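Local coordinates for protein leucine aminopeptidase (Parabacteroides distasonis, PDB 3TC8) that binds zinc and probably acts as an M28-family aminopeptidase or a related glutaminyl-peptide cyclotransferase, at residues P42-K48 with T78-R83; Y66-L72 with F181-H187; F100-D104 with D127-V132; F156-G162 with S174-T179. All blocks are in the same frame, centred on the assembly; numbering follows the deposited sequence.

Contact 1 (P42-K48 with T78-R83)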
loop_
_atom_site.group_PDB
_atom_site.type_symbol
_atom_site.label_atom_id
_atom_site.label_comp_id
_atom_site.label_asym_id
_atom_site.label_seq_id
_atom_site.Cartn_x
_atom_site.Cartn_y
_atom_site.Cartn_z
ATOM N N PRO A 42 1.508 -2.160 15.479
ATOM C CA PRO A 42 2.499 -1.320 16.099
ATOM C C PRO A 42 2.641 -1.627 17.591
ATOM O O PRO A 42 1.653 -1.827 18.273
ATOM C CB PRO A 42 2.015 0.095 15.805
ATOM C CG PRO A 42 1.243 -0.052 14.538
ATOM C CD PRO A 42 0.585 -1.413 14.607
ATOM N N ASN A 43 3.894 -1.634 18.036
ATOM C CA ASN A 43 4.343 -1.916 19.412
ATOM C C ASN A 43 4.551 -3.383 19.676
ATOM O O ASN A 43 5.081 -3.729 20.711
ATOM C CB ASN A 43 3.460 -1.289 20.491
ATOM C CG ASN A 43 3.421 0.211 20.416
ATOM O OD1 ASN A 43 4.225 0.822 19.755
ATOM N ND2 ASN A 43 2.477 0.807 21.124
ATOM N N THR A 44 4.224 -4.287 18.787
ATOM C CA THR A 44 4.420 -5.719 18.993
ATOM C C THR A 44 5.740 -6.212 18.443
ATOM O O THR A 44 6.362 -5.612 17.556
ATOM C CB THR A 44 3.295 -6.551 18.363
ATOM O OG1 THR A 44 3.351 -6.469 16.918
ATOM C CG2 THR A 44 1.921 -6.170 18.880
ATOM N N ALA A 45 6.139 -7.374 18.946
ATOM C CA ALA A 45 7.318 -8.048 18.427
ATOM C C ALA A 45 7.218 -8.361 16.942
ATOM O O ALA A 45 8.215 -8.256 16.221
ATOM C CB ALA A 45 7.611 -9.337 19.234
ATOM N N ALA A 46 6.051 -8.778 16.486
ATOM C CA ALA A 46 5.851 -9.113 15.048
ATOM C C ALA A 46 6.096 -7.888 14.183
ATOM O O ALA A 46 6.721 -7.994 13.123
ATOM C CB ALA A 46 4.485 -9.646 14.817
ATOM N N HIS A 47 5.624 -6.732 14.626
ATOM C CA HIS A 47 5.848 -5.478 13.898
ATOM C C HIS A 47 7.327 -5.138 13.804
ATOM O O HIS A 47 7.841 -4.829 12.731
ATOM C CB HIS A 47 5.028 -4.401 14.603
ATOM C CG HIS A 47 5.002 -3.063 13.947
ATOM N ND1 HIS A 47 5.926 -2.084 14.225
ATOM C CD2 HIS A 47 4.093 -2.533 13.079
ATOM C CE1 HIS A 47 5.560 -0.999 13.548
ATOM N NE2 HIS A 47 4.474 -1.248 12.841
ATOM N N LYS A 48 8.036 -5.247 14.921
ATOM C CA LYS A 48 9.433 -4.913 14.886
ATOM C C LYS A 48 10.222 -5.883 13.989
ATOM O O LYS A 48 11.098 -5.475 13.214
ATOM C CB LYS A 48 9.942 -4.794 16.312
ATOM C CG LYS A 48 9.278 -3.590 17.000
ATOM C CD LYS A 48 9.626 -3.455 18.472
ATOM C CE LYS A 48 8.671 -2.478 19.178
ATOM N NZ LYS A 48 8.673 -1.122 18.580
ATOM N N THR A 78 -3.086 5.725 22.629
ATOM C CA THR A 78 -1.924 4.814 22.630
ATOM C C THR A 78 -0.789 5.490 21.841
ATOM O O THR A 78 -1.000 5.975 20.721
ATOM C CB THR A 78 -2.264 3.448 21.961
ATOM O OG1 THR A 78 -3.406 2.899 22.611
ATOM C CG2 THR A 78 -1.102 2.431 22.076
ATOM N N LYS A 79 0.403 5.460 22.403
ATOM C CA LYS A 79 1.577 5.926 21.742
ATOM C C LYS A 79 2.107 4.753 20.911
ATOM O O LYS A 79 2.467 3.686 21.450
ATOM C CB LYS A 79 2.576 6.393 22.787
ATOM C CG LYS A 79 2.073 7.620 23.600
ATOM C CD LYS A 79 1.859 8.833 22.758
ATOM C CE LYS A 79 1.235 9.960 23.565
ATOM N NZ LYS A 79 1.057 11.175 22.728
ATOM N N LEU A 80 2.183 4.951 19.615
ATOM C CA LEU A 80 2.630 3.937 18.659
ATOM C C LEU A 80 4.054 4.195 18.258
ATOM O O LEU A 80 4.399 5.295 17.799
ATOM C CB LEU A 80 1.747 3.966 17.414
ATOM C CG LEU A 80 0.251 3.815 17.637
ATOM C CD1 LEU A 80 -0.494 3.862 16.288
ATOM C CD2 LEU A 80 -0.089 2.556 18.449
ATOM N N GLU A 81 4.889 3.166 18.408
ATOM C CA GLU A 81 6.286 3.189 17.981
ATOM C C GLU A 81 6.319 2.901 16.486
ATOM O O GLU A 81 6.457 1.742 16.057
ATOM C CB GLU A 81 7.045 2.120 18.777
ATOM C CG GLU A 81 6.947 2.386 20.266
ATOM C CD GLU A 81 7.640 1.368 21.144
ATOM O OE1 GLU A 81 7.534 0.134 20.824
ATOM O OE2 GLU A 81 8.226 1.838 22.200
ATOM N N ALA A 82 6.076 3.925 15.685
ATOM C CA ALA A 82 5.882 3.789 14.243
ATOM C C ALA A 82 7.210 3.878 13.500
ATOM O O ALA A 82 8.176 4.517 13.950
ATOM C CB ALA A 82 4.925 4.863 13.762
ATOM N N ARG A 83 7.231 3.242 12.336
ATOM C CA ARG A 83 8.408 3.202 11.496
ATOM C C ARG A 83 7.968 3.169 10.037
ATOM O O ARG A 83 7.446 2.172 9.552
ATOM C CB ARG A 83 9.257 1.974 11.833
ATOM C CG ARG A 83 10.426 1.806 10.921
ATOM C CD ARG A 83 11.495 0.861 11.357
ATOM N NE ARG A 83 10.953 -0.430 11.813
ATOM C CZ ARG A 83 11.673 -1.537 11.977
ATOM N NH1 ARG A 83 12.856 -1.650 11.422
ATOM N NH2 ARG A 83 11.146 -2.539 12.620
HETATM O O HOH W 1 6.408 -0.921 16.791
HETATM O O HOH W 2 6.878 -2.050 22.243
HETATM O O HOH W 3 9.142 0.603 15.686
#

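Contact 2 (Y66-L72 with F181-H187)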
loop_
_atom_site.group_PDB
_atom_site.type_symbol
_atom_site.label_atom_id
_atom_site.label_comp_id
_atom_site.label_asym_id
_atom_site.label_seq_id
_atom_site.Cartn_x
_atom_site.Cartn_y
_atom_site.Cartn_z
ATOM N N TYR A 66 15.900 4.490 4.255
ATOM C CA TYR A 66 15.667 5.359 5.402
ATOM C C TYR A 66 14.600 4.748 6.273
ATOM O O TYR A 66 13.588 4.323 5.766
ATOM C CB TYR A 66 15.146 6.729 4.934
ATOM C CG TYR A 66 15.879 7.461 3.898
ATOM C CD1 TYR A 66 15.785 7.098 2.573
ATOM C CD2 TYR A 66 16.592 8.593 4.202
ATOM C CE1 TYR A 66 16.402 7.793 1.566
ATOM C CE2 TYR A 66 17.249 9.316 3.209
ATOM C CZ TYR A 66 17.126 8.918 1.889
ATOM O OH TYR A 66 17.785 9.617 0.894
ATOM N N GLN A 67 14.838 4.667 7.564
ATOM C CA GLN A 67 13.852 4.180 8.506
ATOM C C GLN A 67 13.413 5.332 9.379
ATOM O O GLN A 67 14.191 5.785 10.215
ATOM C CB GLN A 67 14.382 2.992 9.312
ATOM C CG GLN A 67 14.759 1.811 8.401
ATOM C CD GLN A 67 15.208 0.599 9.190
ATOM O OE1 GLN A 67 14.484 0.120 10.018
ATOM N NE2 GLN A 67 16.390 0.124 8.940
ATOM N N GLN A 68 12.236 5.847 9.149
ATOM C CA GLN A 68 11.763 7.017 9.831
ATOM C C GLN A 68 10.957 6.580 11.050
ATOM O O GLN A 68 9.875 6.088 10.887
ATOM C CB GLN A 68 10.932 7.824 8.858
ATOM C CG GLN A 68 10.248 9.005 9.467
ATOM C CD GLN A 68 9.485 9.793 8.386
ATOM O OE1 GLN A 68 8.512 9.337 7.861
ATOM N NE2 GLN A 68 9.993 11.001 8.084
ATOM N N GLU A 69 11.538 6.731 12.225
ATOM C CA GLU A 69 10.867 6.313 13.434
ATOM C C GLU A 69 10.238 7.508 14.124
ATOM O O GLU A 69 10.884 8.526 14.265
ATOM C CB GLU A 69 11.852 5.610 14.357
ATOM C CG GLU A 69 12.364 4.333 13.720
ATOM C CD GLU A 69 13.361 3.610 14.521
ATOM O OE1 GLU A 69 14.524 4.069 14.551
ATOM O OE2 GLU A 69 13.008 2.560 15.073
ATOM N N ALA A 70 9.009 7.370 14.588
ATOM C CA ALA A 70 8.312 8.449 15.253
ATOM C C ALA A 70 7.288 7.852 16.188
ATOM O O ALA A 70 6.691 6.817 15.888
ATOM C CB ALA A 70 7.607 9.346 14.253
ATOM N N ILE A 71 7.046 8.515 17.314
ATOM C CA ILE A 71 5.954 8.135 18.197
ATOM C C ILE A 71 4.689 8.858 17.755
ATOM O O ILE A 71 4.641 10.105 17.792
ATOM C CB ILE A 71 6.292 8.437 19.669
ATOM C CG1 ILE A 71 7.683 7.911 20.011
ATOM C CG2 ILE A 71 5.237 7.822 20.589
ATOM C CD1 ILE A 71 7.715 6.392 19.929
ATOM N N LEU A 72 3.702 8.087 17.327
ATOM C CA LEU A 72 2.459 8.616 16.811
ATOM C C LEU A 72 1.382 8.320 17.818
ATOM O O LEU A 72 1.563 7.461 18.664
ATOM C CB LEU A 72 2.156 7.997 15.465
ATOM C CG LEU A 72 3.270 8.177 14.431
ATOM C CD1 LEU A 72 2.876 7.565 13.105
ATOM C CD2 LEU A 72 3.713 9.677 14.256
ATOM N N PHE A 181 2.556 11.837 9.255
ATOM C CA PHE A 181 3.809 12.259 9.813
ATOM C C PHE A 181 4.820 12.540 8.703
ATOM O O PHE A 181 5.466 13.582 8.699
ATOM C CB PHE A 181 4.355 11.214 10.762
ATOM C CG PHE A 181 5.677 11.650 11.368
ATOM C CD1 PHE A 181 5.680 12.461 12.471
ATOM C CD2 PHE A 181 6.880 11.296 10.783
ATOM C CE1 PHE A 181 6.871 12.936 12.985
ATOM C CE2 PHE A 181 8.097 11.770 11.330
ATOM C CZ PHE A 181 8.066 12.600 12.399
ATOM N N TRP A 182 4.968 11.605 7.764
ATOM C CA TRP A 182 5.941 11.729 6.700
ATOM C C TRP A 182 5.654 12.941 5.810
ATOM O O TRP A 182 6.559 13.642 5.385
ATOM C CB TRP A 182 5.926 10.444 5.870
ATOM C CG TRP A 182 6.798 10.523 4.643
ATOM C CD1 TRP A 182 8.143 10.280 4.541
ATOM C CD2 TRP A 182 6.354 10.928 3.337
ATOM N NE1 TRP A 182 8.537 10.504 3.251
ATOM C CE2 TRP A 182 7.469 10.905 2.483
ATOM C CE3 TRP A 182 5.119 11.242 2.800
ATOM C CZ2 TRP A 182 7.365 11.199 1.124
ATOM C CZ3 TRP A 182 5.016 11.562 1.443
ATOM C CH2 TRP A 182 6.129 11.536 0.630
ATOM N N ALA A 183 4.381 13.162 5.516
ATOM C CA ALA A 183 4.041 14.217 4.571
ATOM C C ALA A 183 4.452 15.585 5.127
ATOM O O ALA A 183 4.783 16.493 4.370
ATOM C CB ALA A 183 2.583 14.175 4.198
ATOM N N LYS A 184 4.393 15.727 6.450
ATOM C CA LYS A 184 4.816 16.929 7.117
ATOM C C LYS A 184 6.319 16.951 7.369
ATOM O O LYS A 184 6.889 18.013 7.431
ATOM C CB LYS A 184 4.057 17.028 8.462
ATOM C CG LYS A 184 4.394 18.197 9.323
ATOM C CD LYS A 184 3.570 18.223 10.627
ATOM C CE LYS A 184 4.000 19.327 11.560
ATOM N NZ LYS A 184 4.102 20.610 10.888
ATOM N N ASN A 185 6.945 15.792 7.512
ATOM C CA ASN A 185 8.343 15.591 7.864
ATOM C C ASN A 185 8.955 14.594 6.886
ATOM O O ASN A 185 9.244 13.475 7.263
ATOM C CB ASN A 185 8.452 14.978 9.279
ATOM C CG ASN A 185 7.858 15.857 10.338
ATOM O OD1 ASN A 185 8.455 16.858 10.743
ATOM N ND2 ASN A 185 6.665 15.520 10.801
ATOM N N PRO A 186 9.171 14.990 5.621
ATOM C CA PRO A 186 9.618 13.973 4.684
ATOM C C PRO A 186 11.028 13.538 4.946
ATOM O O PRO A 186 11.787 14.221 5.617
ATOM C CB PRO A 186 9.447 14.661 3.330
ATOM C CG PRO A 186 9.504 16.116 3.650
ATOM C CD PRO A 186 8.795 16.241 4.969
ATOM N N HIS A 187 11.402 12.411 4.391
ATOM C CA HIS A 187 12.721 11.835 4.653
ATOM C C HIS A 187 13.874 12.597 4.039
ATOM O O HIS A 187 15.014 12.397 4.436
ATOM C CB HIS A 187 12.735 10.378 4.156
ATOM C CG HIS A 187 12.539 10.256 2.693
ATOM N ND1 HIS A 187 11.319 10.470 2.084
ATOM C CD2 HIS A 187 13.425 9.963 1.712
ATOM C CE1 HIS A 187 11.488 10.326 0.785
ATOM N NE2 HIS A 187 12.771 10.087 0.527
#

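Contact 3 (F100-D104 with D127-V132)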
loop_
_atom_site.group_PDB
_atom_site.type_symbol
_atom_site.label_atom_id
_atom_site.label_comp_id
_atom_site.label_asym_id
_atom_site.label_seq_id
_atom_site.Cartn_x
_atom_site.Cartn_y
_atom_site.Cartn_z
ATOM N N PHE A 100 3.881 3.334 -3.093
ATOM C CA PHE A 100 3.685 3.223 -1.633
ATOM C C PHE A 100 2.584 2.291 -1.279
ATOM O O PHE A 100 1.746 1.924 -2.085
ATOM C CB PHE A 100 3.567 4.611 -0.968
ATOM C CG PHE A 100 2.454 5.514 -1.444
ATOM C CD1 PHE A 100 2.475 6.122 -2.687
ATOM C CD2 PHE A 100 1.423 5.851 -0.591
ATOM C CE1 PHE A 100 1.537 7.035 -3.082
ATOM C CE2 PHE A 100 0.459 6.776 -0.998
ATOM C CZ PHE A 100 0.513 7.372 -2.203
ATOM N N ALA A 101 2.615 1.855 -0.021
ATOM C CA ALA A 101 1.647 0.909 0.559
ATOM C C ALA A 101 1.800 0.993 2.088
ATOM O O ALA A 101 2.814 1.445 2.561
ATOM C CB ALA A 101 1.990 -0.526 0.089
ATOM N N HIS A 102 0.752 0.584 2.790
ATOM C CA HIS A 102 0.874 0.485 4.251
ATOM C C HIS A 102 1.286 -0.922 4.632
ATOM O O HIS A 102 0.874 -1.909 4.012
ATOM C CB HIS A 102 -0.413 0.905 4.986
ATOM C CG HIS A 102 -1.465 -0.129 5.147
ATOM N ND1 HIS A 102 -1.551 -0.883 6.300
ATOM C CD2 HIS A 102 -2.476 -0.547 4.359
ATOM C CE1 HIS A 102 -2.540 -1.738 6.203
ATOM N NE2 HIS A 102 -3.150 -1.543 5.059
ATOM N N TRP A 103 2.079 -1.038 5.706
ATOM C CA TRP A 103 2.613 -2.335 6.129
ATOM C C TRP A 103 2.094 -2.847 7.465
ATOM O O TRP A 103 2.310 -4.018 7.796
ATOM C CB TRP A 103 4.151 -2.377 6.093
ATOM C CG TRP A 103 4.863 -1.607 7.137
ATOM C CD1 TRP A 103 5.202 -0.296 7.091
ATOM C CD2 TRP A 103 5.443 -2.120 8.337
ATOM N NE1 TRP A 103 5.937 0.038 8.207
ATOM C CE2 TRP A 103 6.139 -1.072 8.972
ATOM C CE3 TRP A 103 5.447 -3.383 8.940
ATOM C CZ2 TRP A 103 6.785 -1.264 10.178
ATOM C CZ3 TRP A 103 6.125 -3.572 10.117
ATOM C CH2 TRP A 103 6.795 -2.528 10.715
ATOM N N ASP A 104 1.481 -1.988 8.274
ATOM C CA ASP A 104 0.881 -2.419 9.521
ATOM C C ASP A 104 -0.355 -3.262 9.293
ATOM O O ASP A 104 -1.003 -3.203 8.231
ATOM C CB ASP A 104 0.533 -1.212 10.393
ATOM C CG ASP A 104 -0.493 -0.284 9.755
ATOM O OD1 ASP A 104 -0.300 0.111 8.589
ATOM O OD2 ASP A 104 -1.482 0.053 10.462
ATOM N N ASP A 127 -5.001 -6.552 3.258
ATOM C CA ASP A 127 -4.950 -5.198 3.787
ATOM C C ASP A 127 -3.636 -5.009 4.521
ATOM O O ASP A 127 -3.530 -5.171 5.733
ATOM C CB ASP A 127 -6.138 -4.993 4.651
ATOM C CG ASP A 127 -6.439 -3.575 5.011
ATOM O OD1 ASP A 127 -5.625 -2.674 4.774
ATOM O OD2 ASP A 127 -7.540 -3.398 5.607
ATOM N N GLY A 128 -2.611 -4.686 3.758
ATOM C CA GLY A 128 -1.236 -4.511 4.176
ATOM C C GLY A 128 -0.283 -5.409 3.403
ATOM O O GLY A 128 0.583 -4.946 2.644
ATOM N N GLY A 129 -0.407 -6.705 3.562
ATOM C CA GLY A 129 0.532 -7.598 2.937
ATOM C C GLY A 129 0.621 -7.475 1.450
ATOM O O GLY A 129 1.711 -7.490 0.891
ATOM N N SER A 130 -0.512 -7.361 0.772
ATOM C CA SER A 130 -0.534 -7.441 -0.706
ATOM C C SER A 130 0.219 -6.281 -1.334
ATOM O O SER A 130 1.031 -6.499 -2.238
ATOM C CB SER A 130 -1.949 -7.496 -1.234
ATOM O OG SER A 130 -2.649 -6.274 -0.997
ATOM N N GLY A 131 -0.034 -5.057 -0.898
ATOM C CA GLY A 131 0.617 -3.912 -1.507
ATOM C C GLY A 131 2.113 -3.924 -1.273
ATOM O O GLY A 131 2.894 -3.644 -2.171
ATOM N N VAL A 132 2.498 -4.298 -0.059
ATOM C CA VAL A 132 3.922 -4.364 0.274
ATOM C C VAL A 132 4.605 -5.487 -0.516
ATOM O O VAL A 132 5.699 -5.315 -1.011
ATOM C CB VAL A 132 4.120 -4.584 1.786
ATOM C CG1 VAL A 132 5.540 -4.857 2.145
ATOM C CG2 VAL A 132 3.582 -3.355 2.554
HETATM O O HOH W 4 -0.145 -2.733 1.494
HETATM O O HOH W 5 -1.131 -5.958 7.414
#

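Contact 4 (F156-G162 with S174-T179)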
loop_
_atom_site.group_PDB
_atom_site.type_symbol
_atom_site.label_atom_id
_atom_site.label_comp_id
_atom_site.label_asym_id
_atom_site.label_seq_id
_atom_site.Cartn_x
_atom_site.Cartn_y
_atom_site.Cartn_z
ATOM N N PHE A 156 4.404 2.733 4.541
ATOM C CA PHE A 156 3.888 3.607 5.602
ATOM C C PHE A 156 3.286 2.770 6.731
ATOM O O PHE A 156 2.601 1.797 6.514
ATOM C CB PHE A 156 2.838 4.561 5.036
ATOM C CG PHE A 156 3.413 5.643 4.175
ATOM C CD1 PHE A 156 4.180 6.639 4.709
ATOM C CD2 PHE A 156 3.128 5.706 2.810
ATOM C CE1 PHE A 156 4.679 7.646 3.939
ATOM C CE2 PHE A 156 3.651 6.745 2.045
ATOM C CZ PHE A 156 4.388 7.728 2.612
ATOM N N ASP A 157 3.574 3.221 7.938
ATOM C CA ASP A 157 3.100 2.564 9.141
ATOM C C ASP A 157 1.852 3.194 9.682
ATOM O O ASP A 157 1.421 4.283 9.273
ATOM C CB ASP A 157 4.207 2.627 10.225
ATOM C CG ASP A 157 4.113 1.585 11.305
ATOM O OD1 ASP A 157 3.222 0.703 11.271
ATOM O OD2 ASP A 157 5.033 1.602 12.154
ATOM N N ALA A 158 1.204 2.456 10.561
ATOM C CA ALA A 158 0.115 2.972 11.379
ATOM C C ALA A 158 -1.003 3.552 10.508
ATOM O O ALA A 158 -1.643 4.541 10.895
ATOM C CB ALA A 158 0.624 3.946 12.400
ATOM N N GLU A 159 -1.319 2.894 9.401
ATOM C CA GLU A 159 -2.416 3.303 8.574
ATOM C C GLU A 159 -3.763 2.830 9.103
ATOM O O GLU A 159 -4.764 3.491 8.862
ATOM C CB GLU A 159 -2.208 2.794 7.140
ATOM C CG GLU A 159 -3.329 3.150 6.156
ATOM C CD GLU A 159 -4.570 2.293 6.167
ATOM O OE1 GLU A 159 -4.447 1.108 6.562
ATOM O OE2 GLU A 159 -5.668 2.833 5.772
ATOM N N ASP A 160 -3.745 1.656 9.739
ATOM C CA ASP A 160 -4.992 0.897 9.950
ATOM C C ASP A 160 -5.320 0.745 11.453
ATOM O O ASP A 160 -5.929 -0.251 11.841
ATOM C CB ASP A 160 -4.925 -0.459 9.258
ATOM C CG ASP A 160 -6.213 -0.844 8.600
ATOM O OD1 ASP A 160 -7.150 -0.040 8.523
ATOM O OD2 ASP A 160 -6.307 -1.947 8.115
ATOM N N TYR A 161 -5.009 1.779 12.217
ATOM C CA TYR A 161 -5.249 1.852 13.668
ATOM C C TYR A 161 -6.305 2.930 13.967
ATOM O O TYR A 161 -6.361 3.461 15.071
ATOM C CB TYR A 161 -3.917 2.115 14.410
ATOM C CG TYR A 161 -3.732 1.451 15.764
ATOM C CD1 TYR A 161 -4.501 1.796 16.893
ATOM C CD2 TYR A 161 -2.718 0.523 15.957
ATOM C CE1 TYR A 161 -4.237 1.210 18.107
ATOM C CE2 TYR A 161 -2.434 -0.031 17.191
ATOM C CZ TYR A 161 -3.219 0.334 18.264
ATOM O OH TYR A 161 -2.925 -0.226 19.501
ATOM N N GLY A 162 -7.176 3.219 13.017
ATOM C CA GLY A 162 -8.221 4.207 13.207
ATOM C C GLY A 162 -9.351 3.695 14.066
ATOM O O GLY A 162 -9.459 2.503 14.379
ATOM N N SER A 174 -7.776 9.823 12.087
ATOM C CA SER A 174 -7.247 8.748 12.898
ATOM C C SER A 174 -6.587 7.635 12.081
ATOM O O SER A 174 -5.910 6.801 12.695
ATOM C CB SER A 174 -8.320 8.176 13.813
ATOM O OG SER A 174 -9.239 7.310 13.158
ATOM N N TRP A 175 -6.797 7.643 10.774
ATOM C CA TRP A 175 -6.192 6.687 9.863
ATOM C C TRP A 175 -4.933 7.268 9.257
ATOM O O TRP A 175 -4.712 8.470 9.293
ATOM C CB TRP A 175 -7.206 6.315 8.762
ATOM C CG TRP A 175 -8.520 5.866 9.277
ATOM C CD1 TRP A 175 -9.593 6.638 9.609
ATOM C CD2 TRP A 175 -8.860 4.545 9.682
ATOM N NE1 TRP A 175 -10.606 5.892 10.138
ATOM C CE2 TRP A 175 -10.193 4.585 10.190
ATOM C CE3 TRP A 175 -8.202 3.310 9.639
ATOM C CZ2 TRP A 175 -10.835 3.466 10.642
ATOM C CZ3 TRP A 175 -8.855 2.193 10.096
ATOM C CH2 TRP A 175 -10.158 2.275 10.593
ATOM N N CYS A 176 -4.088 6.421 8.672
ATOM C CA CYS A 176 -2.960 6.903 7.855
ATOM C C CYS A 176 -2.032 7.773 8.679
ATOM O O CYS A 176 -1.531 8.791 8.206
ATOM C CB CYS A 176 -3.470 7.675 6.621
ATOM S SG CYS A 176 -4.686 6.815 5.638
ATOM N N LEU A 177 -1.723 7.341 9.905
ATOM C CA LEU A 177 -0.937 8.186 10.788
ATOM C C LEU A 177 0.518 8.313 10.320
ATOM O O LEU A 177 1.127 9.378 10.466
ATOM C CB LEU A 177 -0.982 7.634 12.220
ATOM C CG LEU A 177 -2.340 7.614 12.887
ATOM C CD1 LEU A 177 -2.264 6.883 14.214
ATOM C CD2 LEU A 177 -2.926 9.040 13.051
ATOM N N GLY A 178 1.100 7.212 9.822
ATOM C CA GLY A 178 2.479 7.284 9.340
ATOM C C GLY A 178 2.642 8.202 8.147
ATOM O O GLY A 178 3.623 8.954 8.075
ATOM N N THR A 179 1.694 8.164 7.230
ATOM C CA THR A 179 1.718 9.029 6.077
ATOM C C THR A 179 1.552 10.477 6.489
ATOM O O THR A 179 2.226 11.368 5.965
ATOM C CB THR A 179 0.625 8.673 5.037
ATOM O OG1 THR A 179 0.770 7.288 4.726
ATOM C CG2 THR A 179 0.808 9.480 3.770
HETATM O O HOH W 6 -0.057 5.713 7.338
HETATM O O HOH W 7 -4.219 4.516 12.126
HETATM O O HOH W 8 -5.721 6.099 15.435
#

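Contact 1 (P42-K48 with T78-R83)
Asn43 and Glu81 both place CG anti to their own carbonyl carbon (chi1 -61° and -59°), and this brings the Asn43 amide against the backbone of strand 79-89 and the Glu81 carboxylate toward Lys48. The motif is a capped helix start docked on a sheet strand: Thr44 is the N-cap of helix 45-60, its OG1 accepting from His47 N. The Asn43 amide grips the strand twice. Asn43 OD1 accepts from Glu81 N at 2.8 Å, in the carbonyl plane and nearly straight (169°), while Asn43 ND2 donates to Lys79 O at 2.9 Å, an acceptor lying close to the amide plane. Cut back to an alanine, Asn43 would lose both bonds, and Glu81 N and Lys79 O would probably be left without these partners. Amide and carboxylate planes are nearly perpendicular. In the conformers described here, Lys48 NZ forms a salt bridge with Glu81 OE1 at 2.8 Å, approaching from above the carboxylate plane; both side chains also take a second position, so the bridge may not be permanent. Water 1 ties Asn43 N, Lys48 NZ and Glu81 O together. Pro42 CA lies over one face of the His47 ring, whose NE2 is hydrogen-bonded to Asp157. Arg83, its NH1 held by Asp52 and Gln67, donates from NH2 to Lys48 O at 3.0 Å, on a lone pair.

Contact 2 (Y66-L72 with F181-H187)
Gln68 reaches from edge strand 64-73 of the mixed sheet down to the C-terminal end of helix 177-184, a strand-on-helix packing of the alpha/beta fold. Its CB points at the helix, and with CG anti to the backbone N (chi1 174°) the chain runs straight out. Gln68 CG comes within 4.0 Å of Phe181 CE2; CD then sits at the edge of that ring, near its plane, with the amide nearly perpendicular to it. At the tip the two branches part. Gln68 OE1 lies 3.4 Å from Trp182 CB, at the indole edge, and accepts from Asn84 on the adjoining strand. Gln68 NE2 donates to Asn185 O at 2.7 Å, meeting the oxygen almost head-on, although the N-H itself is bent to 132°. The amide thus ties the strand to the residue where the helix ends.

The Phe181 ring is sandwiched: Ala70 CB stands over the centre of one face in a CH-pi contact, 3.7 Å from the centroid, and Asn185 ND2 covers the opposite face nearer the rim while bonding to Phe181 O. Leu72 CD2 approaches the ring obliquely. At the other end Tyr66 and His187 form a T-shaped pair, planes at 67°, with His187 CD2 above the tyrosine centre. The histidine is fixed in turn by Trp182 NE1, which donates to His187 ND1 at 3.0 Å.

Contact 3 (F100-D104 with D127-V132)
His102 NE2 donates to Asp127 OD1 at 2.7 Å, a bond of 158° that meets the oxygen nearly along its C-O direction, with imidazole and carboxylate planes perpendicular. This is the metal site of the M28 peptidase fold, where the end of strand 96-102 meets the start of helix 125-144: Asp127 binds the zinc ion together with Asp160 and His281, and His102 is its second-shell support. One step outward, His102 ND1 donates to Asp104 OD1 at 2.8 Å, met from above the carboxylate plane, so both ring nitrogens are fixed. A phenylalanine in its place would probably leave Asp127 OD1 and Asp104 OD1 without these N-H donors, so that the zinc-bound carboxylate would be less firmly fixed in its rotation. Gly128 CA covers one face of the imidazole, 3.9 Å from the His102 centroid; a side chain on Gly128 would crowd His102 CE1 and Asp104 O. Further along, the axes of strand segment 100-102 and helix segment 127-132 run nearly antiparallel (157°), 6.9 Å apart at closest, and Ala101 CB rests 3.7 Å from Gly131 C.

Contact 4 (F156-G162 with S174-T179)
Trp175 lays its indole flat against Gly162, whose CA stands 3.4 Å from the centroid of the six-membered ring and only 5° off the normal, a CH-pi contact over the face. Any side chain on Gly162 would run into the indole. The same ring turns its edge to the loop that carries the zinc ligand: Glu159 O lies near its plane, and Asp160 OD1 comes to 3.2 Å from Trp175 CZ3, carboxylate and ring planes inclined at 52°. Asp160 OD2 binds the zinc ion, so the indole borders the ligand's other oxygen.

At the far end Phe156 and Thr179 cross at about a right angle. With OG1 anti to the carbonyl carbon (chi1 -54°), the threonine sets Thr179 OG1 over the phenyl face, toward its rim, 3.2 Å from Phe156 CG; the hydroxyl's bond goes to Asp250. Between the two aromatic contacts the backbones are joined directly. Cys176 N donates to Glu159 O at 3.0 Å and nearly straight, Leu177 N to Ala158 O from above the carbonyl plane, and Gly178 N weakly to Asp157 O. Water 7 joins Ala158 O, Tyr161 N and Ser174 O.

The loop leaving strand 150-156 is thereby clasped to the start of helix 177-184, with strand 79-89 touching Ala158 and Tyr161, and helix 250-258 packing on Cys176 and Thr179.

Contacts 3 and 4 are buried and supply zinc ligands Asp127 and Asp160; Asp104 joins them by accepting from Asp160 N as well as from His102. Contact 1 is partly buried and contact 2 lies at the surface, on outermost strand 64-73. Contacts 1 and 2 meet where strands 79-89 and 64-73 pair, Leu80 N with Leu72 O, while contacts 2 and 4 share helix 177-184, Trp182 packing on Phe156. Chemistry follows place: contact 1 mixes a salt bridge, a two-bonded asparagine amide and waters, contact 2 relies on aromatic faces and one glutamine, contact 3 on histidine-carboxylate bonds and close-packed glycines, contact 4 on backbone bonds flanked by aromatic faces. Asp157 bonds His47 and Arg83, tying contact 4 to contact 1.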